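Local coordinates for peptide chain release factor subunit 1 (Aeropyrum pernix, PDB 3AGK), which probably directs the termination of translation in response to the stop codons UAA, UAG and UGA, as a member of the eukaryotic release factor 1 family, at residues A[41-45]-A[46-50]; A[344-347]-A[348-351]; A[10-14]-A[15-19]. All blocks are in the same frame, centred on the assembly; numbering follows the deposited sequence.

Contact 1 of 3, residues A[41-45]-A[46-50]; sequences PGRPL and SDVMT
Met49 N donates to Leu45 O at 2.8 Å, the first sound backbone bond of helix 45-58. One residue earlier Pro44 occupies the N-cap, and its carbonyl oxygen accepts two weak bonds, from Asp47 N at 2.9 Å and from Val48 N at 3.4 Å. Leu45 and Val48 are buried, both touching Ile39 of strand 34-39, and so seat the start of the helix on the sheet of this domain.

On the outer side, NH1 of Arg43 lies 3.0 Å from Asp47 OD2 in a salt bridge joined by one hydrogen bond. The carboxylate oxygen meets the guanidinium at its edge, practically in plane, and offers its anti lone pair, the one directed away from OD1; the two flat groups lie 30° apart, close to coplanar. Arg43 arrives there by bending: CG stands opposite the backbone N (chi1 -178°), then turns at chi2 and chi3 fold the chain back toward the helix, bringing CD beside Asp47 CB. On the way, Arg43 CG rests on CG2 of Val48 at 3.8 Å. The ring of Pro44 lies against the same carboxylate oxygen, with Pro44 CD 3.6 Å from Asp47 OD2.

An alanine in place of Asp47 removes the carboxylate, which would probably leave the Arg43 guanidinium without its charged mate and freer to turn away from the helix. Pro44 offers no side-chain acceptor for the first helical N-H groups; the negative charge of Asp47, in the first turn, probably also suits the positive end of the helix dipole.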
ATOM      1  N   PRO A  41     -18.723  18.370  -1.996  1.00 70.73           N
ATOM      2  CA  PRO A  41     -19.560  19.197  -2.874  1.00 71.34           C
ATOM      3  C   PRO A  41     -20.727  19.824  -2.100  1.00 72.24           C
ATOM      4  O   PRO A  41     -21.108  20.959  -2.357  1.00 73.92           O
ATOM      5  CB  PRO A  41     -20.068  18.203  -3.922  1.00 72.95           C
ATOM      6  CG  PRO A  41     -19.142  17.023  -3.830  1.00 74.78           C
ATOM      7  CD  PRO A  41     -18.694  16.958  -2.410  1.00 78.08           C
ATOM      8  N   GLY A  42     -21.277  19.100  -1.139  1.00 78.42           N
ATOM      9  CA  GLY A  42     -22.351  19.657  -0.337  1.00 89.82           C
ATOM     10  C   GLY A  42     -21.990  20.890   0.485  1.00 88.97           C
ATOM     11  O   GLY A  42     -22.874  21.553   1.026  1.00 95.52           O
ATOM     12  N   ARG A  43     -20.703  21.217   0.567  1.00 76.64           N
ATOM     13  CA  ARG A  43     -20.235  22.219   1.522  1.00 63.94           C
ATOM     14  C   ARG A  43     -19.896  23.598   0.935  1.00 62.27           C
ATOM     15  O   ARG A  43     -18.854  23.775   0.305  1.00 58.76           O
ATOM     16  CB  ARG A  43     -19.028  21.664   2.277  1.00 53.37           C
ATOM     17  CG  ARG A  43     -18.480  22.607   3.350  1.00 67.45           C
ATOM     18  CD  ARG A  43     -19.556  22.938   4.376  1.00 62.35           C
ATOM     19  NE  ARG A  43     -20.193  21.727   4.874  1.00 59.90           N
ATOM     20  CZ  ARG A  43     -21.352  21.704   5.515  1.00 63.18           C
ATOM     21  NH1 ARG A  43     -22.017  22.835   5.729  1.00 65.01           N
ATOM     22  NH2 ARG A  43     -21.846  20.548   5.938  1.00 68.80           N
ATOM     23  N   PRO A  44     -20.755  24.597   1.193  1.00 65.65           N
ATOM     24  CA  PRO A  44     -20.559  25.976   0.713  1.00 63.80           C
ATOM     25  C   PRO A  44     -19.228  26.588   1.151  1.00 65.63           C
ATOM     26  O   PRO A  44     -18.865  26.535   2.334  1.00 66.72           O
ATOM     27  CB  PRO A  44     -21.709  26.748   1.369  1.00 65.20           C
ATOM     28  CG  PRO A  44     -22.717  25.712   1.759  1.00 68.78           C
ATOM     29  CD  PRO A  44     -21.951  24.463   2.042  1.00 69.43           C
ATOM     30  N   LEU A  45     -18.516  27.195   0.208  1.00 61.01           N
ATOM     31  CA  LEU A  45     -17.188  27.723   0.483  1.00 56.94           C
ATOM     32  C   LEU A  45     -17.214  28.856   1.510  1.00 55.42           C
ATOM     33  O   LEU A  45     -16.212  29.128   2.177  1.00 54.90           O
ATOM     34  CB  LEU A  45     -16.502  28.174  -0.812  1.00 64.88           C
ATOM     35  CG  LEU A  45     -16.213  27.104  -1.876  1.00 67.05           C
ATOM     36  CD1 LEU A  45     -15.580  27.714  -3.139  1.00 62.44           C
ATOM     37  CD2 LEU A  45     -15.340  25.989  -1.327  1.00 63.14           C
ATOM     38  N   SER A  46     -18.355  29.516   1.656  1.00 53.55           N
ATOM     39  CA  SER A  46     -18.451  30.567   2.655  1.00 59.63           C
ATOM     40  C   SER A  46     -18.358  29.968   4.072  1.00 60.38           C
ATOM     41  O   SER A  46     -17.829  30.605   4.987  1.00 59.82           O
ATOM     42  CB  SER A  46     -19.738  31.359   2.482  1.00 58.95           C
ATOM     43  OG  SER A  46     -20.855  30.543   2.761  1.00 70.00           O
ATOM     44  N   ASP A  47     -18.862  28.740   4.227  1.00 57.37           N
ATOM     45  CA  ASP A  47     -18.749  27.969   5.478  1.00 53.73           C
ATOM     46  C   ASP A  47     -17.288  27.650   5.784  1.00 52.76           C
ATOM     47  O   ASP A  47     -16.807  27.844   6.912  1.00 50.57           O
ATOM     48  CB  ASP A  47     -19.522  26.651   5.373  1.00 55.92           C
ATOM     49  CG  ASP A  47     -21.031  26.847   5.404  1.00 69.15           C
ATOM     50  OD1 ASP A  47     -21.487  28.008   5.493  1.00 68.25           O
ATOM     51  OD2 ASP A  47     -21.757  25.830   5.343  1.00 70.61           O
ATOM     52  N   VAL A  48     -16.584  27.163   4.764  1.00 44.27           N
ATOM     53  CA  VAL A  48     -15.173  26.832   4.902  1.00 52.22           C
ATOM     54  C   VAL A  48     -14.375  28.088   5.236  1.00 55.33           C
ATOM     55  O   VAL A  48     -13.500  28.072   6.099  1.00 55.94           O
ATOM     56  CB  VAL A  48     -14.624  26.190   3.616  1.00 52.25           C
ATOM     57  CG1 VAL A  48     -13.198  25.699   3.839  1.00 44.41           C
ATOM     58  CG2 VAL A  48     -15.546  25.037   3.159  1.00 50.00           C
ATOM     59  N   MET A  49     -14.702  29.175   4.546  1.00 50.38           N
ATOM     60  CA  MET A  49     -14.067  30.472   4.735  1.00 52.76           C
ATOM     61  C   MET A  49     -14.162  30.961   6.193  1.00 52.71           C
ATOM     62  O   MET A  49     -13.175  31.412   6.775  1.00 52.47           O
ATOM     63  CB  MET A  49     -14.729  31.469   3.777  1.00 64.47           C
ATOM     64  CG  MET A  49     -13.805  32.487   3.146  1.00 73.35           C
ATOM     65  SD  MET A  49     -12.300  31.847   2.376  1.00 51.10           S
ATOM     66  CE  MET A  49     -11.271  33.265   2.726  1.00 77.29           C
ATOM     67  N   THR A  50     -15.360  30.867   6.772  1.00 52.93           N
ATOM     68  CA  THR A  50     -15.579  31.168   8.188  1.00 51.74           C
ATOM     69  C   THR A  50     -14.735  30.264   9.096  1.00 52.59           C
ATOM     70  O   THR A  50     -14.091  30.739  10.035  1.00 47.20           O
ATOM     71  CB  THR A  50     -17.068  31.036   8.561  1.00 52.98           C
ATOM     72  OG1 THR A  50     -17.817  32.023   7.853  1.00 57.59           O
ATOM     73  CG2 THR A  50     -17.277  31.235  10.076  1.00 56.84           C
TER

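Contact 2 of 3, residues A[344-347]-A[348-351]; sequences VVPE and SLAE
Apolar packing brings Pro346 and Leu349 together where the chain leaves strand 341-345. The outer edge of the proline ring meets the root of the leucine: Pro346 CG lies 3.8 Å from Leu349 CB, and CD of the same ring is 3.9 Å from that CB. Beyond this, Leu349 CD2 remains within 4.1 Å of Pro346 CG, so the leucine runs obliquely past the ring and is not merely touching it at one atom. Val345 adds a looser contact, its CG1 branch 4.1 Å from Leu349 CB, the two side chains crossing at about a right angle. A chi1 of 175° sets this methyl opposite the backbone N of Val345. Leu349 also packs on Tyr279 and Val283 of helix 277-294, while Val345 touches Met286 of the same helix, which makes one apolar patch of the turn and the helix.

The polar part is carried by the backbone. Leu349 N donates to Pro346 O at 3.1 Å, with an N-H...O angle of 155°. The donor stands well above the carbonyl plane, 62° out of it, so the bond does not lie on a lone pair of the oxygen. At the second residue of the turn, Glu347 N donates to the carboxylate oxygen OE1 of Glu323.

Van der Waals contact at the solvent-facing corner involves Ser348, whose OG comes 3.8 Å from Pro346 CB. Glu347 and Ser348, the two central residues, are exposed, whereas Pro346 and Leu349 at the ends are buried. This is a type I beta turn, and here it lies within the connection from strand 341-345, an edge strand of the mixed sheet of the third domain, to helix 352-359.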
ATOM      1  N   VAL A 344       8.422  -5.781 -12.116  1.00 51.26           N
ATOM      2  CA  VAL A 344       9.037  -4.841 -11.194  1.00 57.34           C
ATOM      3  C   VAL A 344       9.293  -5.526  -9.854  1.00 56.25           C
ATOM      4  O   VAL A 344       8.380  -6.062  -9.240  1.00 55.27           O
ATOM      5  CB  VAL A 344       8.188  -3.575 -10.987  1.00 61.94           C
ATOM      6  CG1 VAL A 344       8.931  -2.600 -10.091  1.00 63.04           C
ATOM      7  CG2 VAL A 344       7.873  -2.927 -12.318  1.00 60.65           C
ATOM      8  N   VAL A 345      10.545  -5.509  -9.414  1.00 54.01           N
ATOM      9  CA  VAL A 345      10.923  -6.160  -8.170  1.00 52.07           C
ATOM     10  C   VAL A 345      10.798  -5.200  -6.987  1.00 53.53           C
ATOM     11  O   VAL A 345      11.551  -4.230  -6.883  1.00 55.27           O
ATOM     12  CB  VAL A 345      12.349  -6.722  -8.235  1.00 54.13           C
ATOM     13  CG1 VAL A 345      12.766  -7.292  -6.869  1.00 52.77           C
ATOM     14  CG2 VAL A 345      12.453  -7.771  -9.350  1.00 52.53           C
ATOM     15  N   PRO A 346       9.837  -5.470  -6.085  1.00 52.44           N
ATOM     16  CA  PRO A 346       9.646  -4.534  -4.975  1.00 47.33           C
ATOM     17  C   PRO A 346      10.799  -4.651  -3.987  1.00 50.21           C
ATOM     18  O   PRO A 346      11.431  -5.706  -3.891  1.00 49.34           O
ATOM     19  CB  PRO A 346       8.333  -5.009  -4.345  1.00 45.38           C
ATOM     20  CG  PRO A 346       8.298  -6.482  -4.636  1.00 48.16           C
ATOM     21  CD  PRO A 346       8.916  -6.622  -6.000  1.00 47.86           C
ATOM     22  N   GLU A 347      11.065  -3.563  -3.272  1.00 57.27           N
ATOM     23  CA  GLU A 347      12.133  -3.500  -2.282  1.00 66.31           C
ATOM     24  C   GLU A 347      11.921  -4.539  -1.179  1.00 66.66           C
ATOM     25  O   GLU A 347      12.876  -4.982  -0.531  1.00 65.56           O
ATOM     26  CB  GLU A 347      12.173  -2.095  -1.684  1.00 76.74           C
ATOM     27  CG  GLU A 347      13.468  -1.720  -0.999  1.00 91.31           C
ATOM     28  CD  GLU A 347      13.251  -0.705   0.113  1.00101.62           C
ATOM     29  OE1 GLU A 347      12.238  -0.831   0.835  1.00104.12           O
ATOM     30  OE2 GLU A 347      14.089   0.211   0.268  1.00105.82           O
ATOM     31  N   SER A 348      10.660  -4.925  -0.978  1.00 62.56           N
ATOM     32  CA  SER A 348      10.272  -5.865   0.078  1.00 55.33           C
ATOM     33  C   SER A 348      10.421  -7.335  -0.319  1.00 54.03           C
ATOM     34  O   SER A 348      10.309  -8.236   0.516  1.00 56.86           O
ATOM     35  CB  SER A 348       8.832  -5.596   0.513  1.00 53.94           C
ATOM     36  OG  SER A 348       7.985  -5.405  -0.605  1.00 57.41           O
ATOM     37  N   LEU A 349      10.646  -7.580  -1.603  1.00 51.66           N
ATOM     38  CA  LEU A 349      10.870  -8.938  -2.067  1.00 55.97           C
ATOM     39  C   LEU A 349      12.129  -9.491  -1.391  1.00 60.00           C
ATOM     40  O   LEU A 349      13.121  -8.770  -1.201  1.00 61.50           O
ATOM     41  CB  LEU A 349      10.997  -8.939  -3.588  1.00 55.97           C
ATOM     42  CG  LEU A 349      10.467 -10.136  -4.367  1.00 59.51           C
ATOM     43  CD1 LEU A 349      11.343 -11.323  -4.093  1.00 71.06           C
ATOM     44  CD2 LEU A 349       8.996 -10.432  -4.028  1.00 51.11           C
ATOM     45  N   ALA A 350      12.090 -10.763  -1.012  1.00 58.00           N
ATOM     46  CA  ALA A 350      13.176 -11.337  -0.215  1.00 68.72           C
ATOM     47  C   ALA A 350      14.560 -11.143  -0.855  1.00 71.16           C
ATOM     48  O   ALA A 350      15.513 -10.733  -0.182  1.00 72.27           O
ATOM     49  CB  ALA A 350      12.914 -12.808   0.047  1.00 71.81           C
ATOM     50  N   GLU A 351      14.660 -11.441  -2.151  1.00 55.82           N
ATOM     51  CA  GLU A 351      15.923 -11.330  -2.864  1.00 55.41           C
ATOM     52  C   GLU A 351      16.154  -9.923  -3.390  1.00 58.24           C
ATOM     53  O   GLU A 351      17.148  -9.687  -4.075  1.00 60.51           O
ATOM     54  CB  GLU A 351      15.981 -12.303  -4.047  1.00 56.07           C
ATOM     55  CG  GLU A 351      15.719 -13.753  -3.700  1.00 67.90           C
ATOM     56  CD  GLU A 351      14.232 -14.054  -3.534  1.00 79.55           C
ATOM     57  OE1 GLU A 351      13.850 -15.242  -3.618  1.00 89.29           O
ATOM     58  OE2 GLU A 351      13.444 -13.106  -3.330  1.00 76.01           O
TER

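Contact 3 of 3, residues A[10-14]-A[15-19]; sequences LTISK and RELAR
Glu16 folds back from the first turn of helix 14-24 alongside Ser13 and Ile12, its chain extended beyond CG. Its OE1 takes the backbone N-H of Ser13 at 2.8 Å in a nearly straight bond (164°), using the anti lone pair, the one facing away from OE2. The aliphatic part of the same side chain lies against Ile12, with Glu16 CG 3.5 Å from Ile12 CB, so one residue presents an aliphatic flank to the isoleucine and an oxygen to the backbone.

The return bond runs from Glu16 N to Ser13 OG at 3.2 Å, although the exact place of this hydroxyl is less sure because it sits too close to its neighbours in the model. The two reciprocal bonds form a capping box, with Ser13 as N-cap, and they satisfy backbone N-H groups at a helix start. Ser13 also supplies the first backbone acceptor of the helix, since Leu17 N reaches Ser13 O at 2.9 Å; the following helical bond joins Ala18 N to Lys14 O at 3.2 Å.

Beside the box, Ile12 and Leu17 cross at about a right angle. The end of the isoleucine chain does the touching: CD1 lies 3.9 Å from Leu17 CG and 3.8 Å from Leu17 CA. Both side chains rest on Phe111 of strand 107-111, while backbone bonds of Leu10 and Ile12 to Ser112 hold the segment ahead of the helix beside the end of that strand.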
ATOM      1  N   LEU A  10     -10.626  21.909 -12.408  1.00 65.89           N
ATOM      2  CA  LEU A  10      -9.692  21.506 -11.350  1.00 68.33           C
ATOM      3  C   LEU A  10      -9.530  19.989 -11.215  1.00 71.68           C
ATOM      4  O   LEU A  10      -8.635  19.524 -10.505  1.00 74.04           O
ATOM      5  CB  LEU A  10     -10.141  22.040  -9.978  1.00 70.26           C
ATOM      6  CG  LEU A  10      -9.719  23.401  -9.420  1.00 71.69           C
ATOM      7  CD1 LEU A  10      -8.286  23.756  -9.786  1.00 69.43           C
ATOM      8  CD2 LEU A  10     -10.667  24.471  -9.898  1.00 82.26           C
ATOM      9  N   THR A  11     -10.406  19.218 -11.855  1.00 70.47           N
ATOM     10  CA  THR A  11     -10.412  17.762 -11.658  1.00 75.51           C
ATOM     11  C   THR A  11      -9.214  17.055 -12.302  1.00 75.69           C
ATOM     12  O   THR A  11      -8.790  17.408 -13.399  1.00 82.00           O
ATOM     13  CB  THR A  11     -11.736  17.117 -12.130  1.00 75.94           C
ATOM     14  OG1 THR A  11     -12.838  17.798 -11.519  1.00 83.48           O
ATOM     15  CG2 THR A  11     -11.787  15.649 -11.739  1.00 71.04           C
ATOM     16  N   ILE A  12      -8.656  16.080 -11.592  1.00 72.29           N
ATOM     17  CA  ILE A  12      -7.546  15.280 -12.094  1.00 70.19           C
ATOM     18  C   ILE A  12      -7.917  13.809 -12.037  1.00 74.66           C
ATOM     19  O   ILE A  12      -8.757  13.403 -11.239  1.00 83.68           O
ATOM     20  CB  ILE A  12      -6.262  15.490 -11.267  1.00 65.50           C
ATOM     21  CG1 ILE A  12      -6.459  14.983  -9.837  1.00 61.46           C
ATOM     22  CG2 ILE A  12      -5.818  16.965 -11.297  1.00 59.85           C
ATOM     23  CD1 ILE A  12      -5.245  15.161  -8.942  1.00 59.41           C
ATOM     24  N   SER A  13      -7.288  13.009 -12.885  1.00 77.37           N
ATOM     25  CA  SER A  13      -7.577  11.587 -12.950  1.00 80.61           C
ATOM     26  C   SER A  13      -6.865  10.855 -11.827  1.00 81.23           C
ATOM     27  O   SER A  13      -6.041  11.434 -11.127  1.00 71.16           O
ATOM     28  CB  SER A  13      -7.086  11.027 -14.276  1.00 82.78           C
ATOM     29  OG  SER A  13      -5.683  11.204 -14.381  1.00 78.52           O
ATOM     30  N   LYS A  14      -7.167   9.569 -11.687  1.00 88.44           N
ATOM     31  CA  LYS A  14      -6.442   8.706 -10.769  1.00 92.81           C
ATOM     32  C   LYS A  14      -4.982   8.548 -11.178  1.00 87.22           C
ATOM     33  O   LYS A  14      -4.110   8.359 -10.331  1.00 85.60           O
ATOM     34  CB  LYS A  14      -7.121   7.341 -10.675  1.00101.42           C
ATOM     35  CG  LYS A  14      -8.549   7.421 -10.173  1.00106.19           C
ATOM     36  CD  LYS A  14      -9.154   6.047  -9.961  1.00111.33           C
ATOM     37  CE  LYS A  14     -10.597   6.161  -9.497  1.00114.02           C
ATOM     38  NZ  LYS A  14     -11.167   4.853  -9.063  1.00120.63           N
ATOM     39  N   ARG A  15      -4.706   8.635 -12.472  1.00 88.20           N
ATOM     40  CA  ARG A  15      -3.327   8.512 -12.935  1.00 95.22           C
ATOM     41  C   ARG A  15      -2.482   9.713 -12.490  1.00 90.52           C
ATOM     42  O   ARG A  15      -1.339   9.559 -12.061  1.00 89.07           O
ATOM     43  CB  ARG A  15      -3.259   8.315 -14.453  1.00100.94           C
ATOM     44  CG  ARG A  15      -3.662   9.530 -15.272  1.00110.83           C
ATOM     45  CD  ARG A  15      -3.203   9.411 -16.716  1.00120.25           C
ATOM     46  NE  ARG A  15      -3.748   8.223 -17.364  1.00130.70           N
ATOM     47  CZ  ARG A  15      -4.871   8.209 -18.075  1.00139.38           C
ATOM     48  NH1 ARG A  15      -5.293   7.081 -18.632  1.00143.99           N
ATOM     49  NH2 ARG A  15      -5.572   9.325 -18.231  1.00141.20           N
ATOM     50  N   GLU A  16      -3.042  10.912 -12.578  1.00 86.11           N
ATOM     51  CA  GLU A  16      -2.321  12.079 -12.088  1.00 83.98           C
ATOM     52  C   GLU A  16      -2.349  12.177 -10.555  1.00 73.70           C
ATOM     53  O   GLU A  16      -1.379  12.603  -9.939  1.00 69.14           O
ATOM     54  CB  GLU A  16      -2.819  13.365 -12.755  1.00 85.41           C
ATOM     55  CG  GLU A  16      -4.280  13.356 -13.155  1.00 94.70           C
ATOM     56  CD  GLU A  16      -4.560  14.266 -14.343  1.00104.38           C
ATOM     57  OE1 GLU A  16      -5.721  14.330 -14.800  1.00108.74           O
ATOM     58  OE2 GLU A  16      -3.612  14.915 -14.829  1.00107.84           O
ATOM     59  N   LEU A  17      -3.452  11.765  -9.944  1.00 67.92           N
ATOM     60  CA  LEU A  17      -3.564  11.815  -8.489  1.00 72.47           C
ATOM     61  C   LEU A  17      -2.405  11.062  -7.833  1.00 81.14           C
ATOM     62  O   LEU A  17      -1.826  11.531  -6.848  1.00 80.38           O
ATOM     63  CB  LEU A  17      -4.898  11.221  -8.026  1.00 73.53           C
ATOM     64  CG  LEU A  17      -5.622  11.854  -6.829  1.00 76.31           C
ATOM     65  CD1 LEU A  17      -6.456  10.804  -6.116  1.00 71.14           C
ATOM     66  CD2 LEU A  17      -4.706  12.615  -5.830  1.00 57.98           C
ATOM     67  N   ALA A  18      -2.072   9.897  -8.390  1.00 83.01           N
ATOM     68  CA  ALA A  18      -1.019   9.040  -7.839  1.00 81.76           C
ATOM     69  C   ALA A  18       0.366   9.646  -8.013  1.00 85.32           C
ATOM     70  O   ALA A  18       1.187   9.609  -7.095  1.00 90.93           O
ATOM     71  CB  ALA A  18      -1.060   7.668  -8.472  1.00 83.38           C
ATOM     72  N   ARG A  19       0.632  10.173  -9.206  1.00 75.77           N
ATOM     73  CA  ARG A  19       1.870  10.900  -9.443  1.00 71.06           C
ATOM     74  C   ARG A  19       2.060  11.965  -8.356  1.00 73.02           C
ATOM     75  O   ARG A  19       3.132  12.082  -7.759  1.00 76.30           O
ATOM     76  CB  ARG A  19       1.825  11.565 -10.819  1.00 74.24           C
ATOM     77  CG  ARG A  19       3.131  12.217 -11.247  1.00 77.60           C
ATOM     78  CD  ARG A  19       3.049  12.685 -12.688  1.00 84.13           C
ATOM     79  NE  ARG A  19       4.370  12.884 -13.273  1.00 96.28           N
ATOM     80  CZ  ARG A  19       4.683  13.877 -14.102  1.00 91.67           C
ATOM     81  NH1 ARG A  19       3.765  14.772 -14.440  1.00 87.00           N
ATOM     82  NH2 ARG A  19       5.915  13.980 -14.581  1.00 87.60           N
TER

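Contacts 1 and 3 both lie at helix starts, their centres about 23 Å apart, and pack them on different strands, 34-39 and 107-111, of one four-stranded antiparallel sheet. They solve the start differently: in contact 3, a surface contact, serine and glutamate exchange bonds with backbone N-H groups; in contact 1, partly buried, a proline precedes the helix and the side-chain polar link is a salt bridge. Contact 2, the buried one, belongs to another sheet, in the third domain, its centre about 45 Å from that of contact 1. It is a type I beta turn between strand 341-345 and helix 352-359, where apolar packing with one backbone bond dominates.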